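Local coordinates for protein 3-hydroxyadipyl-CoA dehydrogenase (Escherichia coli, PDB 3MOG) that catalyses the NAD-dependent oxidation of 3-hydroxyadipyl-CoA to 3-oxoadipyl-CoA in the bacterial breakdown of phenylacetate, at residues C[324-329]-C[441-446]. Residues are numbered along the deposited sequence; the frame is centred on the assembly and turned at random.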
loop_
_atom_site.group_PDB
_atom_site.type_symbol
_atom_site.label_atom_id
_atom_site.label_comp_id
_atom_site.label_asym_id
_atom_site.label_seq_id
_atom_site.Cartn_x
_atom_site.Cartn_y
_atom_site.Cartn_z
ATOM N N GLU C 324 -25.275 22.169 -7.781
ATOM C CA GLU C 324 -23.839 22.077 -8.016
ATOM C C GLU C 324 -23.248 20.952 -7.150
ATOM O O GLU C 324 -23.594 20.837 -5.983
ATOM C CB GLU C 324 -23.168 23.412 -7.700
ATOM C CG GLU C 324 -23.483 24.507 -8.718
ATOM C CD GLU C 324 -22.517 25.669 -8.630
ATOM O OE1 GLU C 324 -22.946 26.754 -8.197
ATOM O OE2 GLU C 324 -21.330 25.504 -8.994
ATOM N N THR C 325 -22.402 20.108 -7.739
ATOM C CA THR C 325 -21.899 18.901 -7.032
ATOM C C THR C 325 -21.088 19.226 -5.786
ATOM O O THR C 325 -20.214 20.102 -5.807
ATOM C CB THR C 325 -21.096 17.931 -7.951
ATOM O OG1 THR C 325 -20.772 16.747 -7.218
ATOM C CG2 THR C 325 -19.806 18.566 -8.510
ATOM N N GLN C 326 -21.447 18.544 -4.701
ATOM C CA GLN C 326 -20.694 18.503 -3.451
ATOM C C GLN C 326 -20.148 17.072 -3.243
ATOM O O GLN C 326 -19.625 16.732 -2.167
ATOM C CB GLN C 326 -21.612 18.878 -2.277
ATOM C CG GLN C 326 -22.208 20.301 -2.372
ATOM C CD GLN C 326 -23.319 20.568 -1.350
ATOM O OE1 GLN C 326 -23.428 19.884 -0.330
ATOM N NE2 GLN C 326 -24.140 21.577 -1.624
ATOM N N GLY C 327 -20.307 16.225 -4.256
ATOM C CA GLY C 327 -19.768 14.868 -4.198
ATOM C C GLY C 327 -20.783 13.801 -3.857
ATOM O O GLY C 327 -20.434 12.620 -3.742
ATOM N N GLU C 328 -22.031 14.224 -3.668
ATOM C CA GLU C 328 -23.154 13.304 -3.534
ATOM C C GLU C 328 -23.839 13.127 -4.877
ATOM O O GLU C 328 -23.866 14.049 -5.686
ATOM C CB GLU C 328 -24.144 13.819 -2.503
ATOM C CG GLU C 328 -23.570 13.949 -1.101
ATOM C CD GLU C 328 -24.616 14.401 -0.099
ATOM O OE1 GLU C 328 -25.185 13.536 0.609
ATOM O OE2 GLU C 328 -24.882 15.622 -0.039
ATOM N N THR C 329 -24.367 11.932 -5.131
ATOM C CA THR C 329 -25.024 11.662 -6.407
ATOM C C THR C 329 -26.404 12.312 -6.463
ATOM O O THR C 329 -27.049 12.524 -5.440
ATOM C CB THR C 329 -25.203 10.149 -6.677
ATOM O OG1 THR C 329 -26.069 9.595 -5.685
ATOM C CG2 THR C 329 -23.851 9.415 -6.656
ATOM N N ILE C 441 -14.171 22.954 -0.893
ATOM C CA ILE C 441 -13.262 21.891 -1.334
ATOM C C ILE C 441 -13.236 20.776 -0.297
ATOM O O ILE C 441 -13.318 19.597 -0.645
ATOM C CB ILE C 441 -11.821 22.418 -1.599
ATOM C CG1 ILE C 441 -11.826 23.466 -2.721
ATOM C CG2 ILE C 441 -10.850 21.265 -1.919
ATOM C CD1 ILE C 441 -12.495 23.007 -3.997
ATOM N N LEU C 442 -13.162 21.164 0.976
ATOM C CA LEU C 442 -13.196 20.206 2.083
ATOM C C LEU C 442 -14.434 19.317 2.075
ATOM O O LEU C 442 -14.310 18.101 2.170
ATOM C CB LEU C 442 -13.080 20.920 3.438
ATOM C CG LEU C 442 -13.236 20.052 4.668
ATOM C CD1 LEU C 442 -11.982 19.182 4.878
ATOM C CD2 LEU C 442 -13.560 20.882 5.895
ATOM N N ARG C 443 -15.618 19.922 1.955
ATOM C CA ARG C 443 -16.879 19.165 1.984
ATOM C C ARG C 443 -16.966 18.103 0.864
ATOM O O ARG C 443 -17.367 16.960 1.107
ATOM C CB ARG C 443 -18.075 20.117 1.913
ATOM C CG ARG C 443 -19.442 19.415 1.877
ATOM C CD ARG C 443 -20.587 20.418 1.918
ATOM N NE ARG C 443 -20.451 21.454 0.890
ATOM C CZ ARG C 443 -21.198 22.551 0.825
ATOM N NH1 ARG C 443 -22.156 22.766 1.721
ATOM N NH2 ARG C 443 -20.989 23.429 -0.147
ATOM N N LEU C 444 -16.576 18.513 -0.338
ATOM C CA LEU C 444 -16.515 17.653 -1.506
ATOM C C LEU C 444 -15.612 16.435 -1.278
ATOM O O LEU C 444 -16.057 15.291 -1.425
ATOM C CB LEU C 444 -16.034 18.477 -2.692
ATOM C CG LEU C 444 -15.655 17.837 -4.026
ATOM C CD1 LEU C 444 -16.774 17.014 -4.593
ATOM C CD2 LEU C 444 -15.346 18.977 -4.969
ATOM N N LEU C 445 -14.367 16.681 -0.884
ATOM C CA LEU C 445 -13.418 15.593 -0.651
ATOM C C LEU C 445 -13.887 14.643 0.452
ATOM O O LEU C 445 -13.751 13.425 0.297
ATOM C CB LEU C 445 -11.989 16.120 -0.411
ATOM C CG LEU C 445 -11.304 16.767 -1.632
ATOM C CD1 LEU C 445 -10.010 17.413 -1.264
ATOM C CD2 LEU C 445 -11.034 15.777 -2.751
ATOM N N GLU C 446 -14.474 15.185 1.529
ATOM C CA GLU C 446 -15.069 14.359 2.604
ATOM C C GLU C 446 -16.166 13.456 2.078
ATOM O O GLU C 446 -16.233 12.279 2.457
ATOM C CB GLU C 446 -15.621 15.206 3.761
ATOM C CG GLU C 446 -14.555 15.782 4.683
ATOM C CD GLU C 446 -15.130 16.617 5.827
ATOM O OE1 GLU C 446 -16.092 17.369 5.594
ATOM O OE2 GLU C 446 -14.615 16.524 6.959
#
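An ST turn in the loop that leaves strand 320-324 of the reduced Rossmann-fold domain presses Gln326 and Gly327 against Arg443 and Leu444, on helix 438-452 of the second C-terminal domain. The flat amide of Gln326 lies over one face of the Arg443 guanidinium, the two planes only 10° apart, with Gln326 CD 3.6 Å from Arg443 CZ. This is stacking without a hydrogen bond: Gln326 OE1 sits above the guanidinium, 3.6 Å from Arg443 NE, where its partial negative charge probably suits the cation. A bend at chi3 (52°) in the otherwise extended arginine brings its head beneath the amide, and a salt bridge from NH2 to Asp312 holds it there. Beside this polar stack, Leu444 lays CD1 against the backbone, 3.6 Å from Gly327 N, while its CA-H points almost straight at Gln326 O (3.3 Å, 174° at the hydrogen). That carbonyl also accepts a hydrogen bond from Asn447, one turn further along the helix. Thr325 OG1 accepts from Gly327 N (3.0 Å) and so closes the turn. Glycine suits the last position because with its positive phi a CB would be jammed against the carbonyl O of Gln326 and would also lie tight against Leu444 O. The loop then runs into helix 330-337, N-capped by Thr329; helix 438-452 on its other flanks packs on helices 390-406 and 461-473.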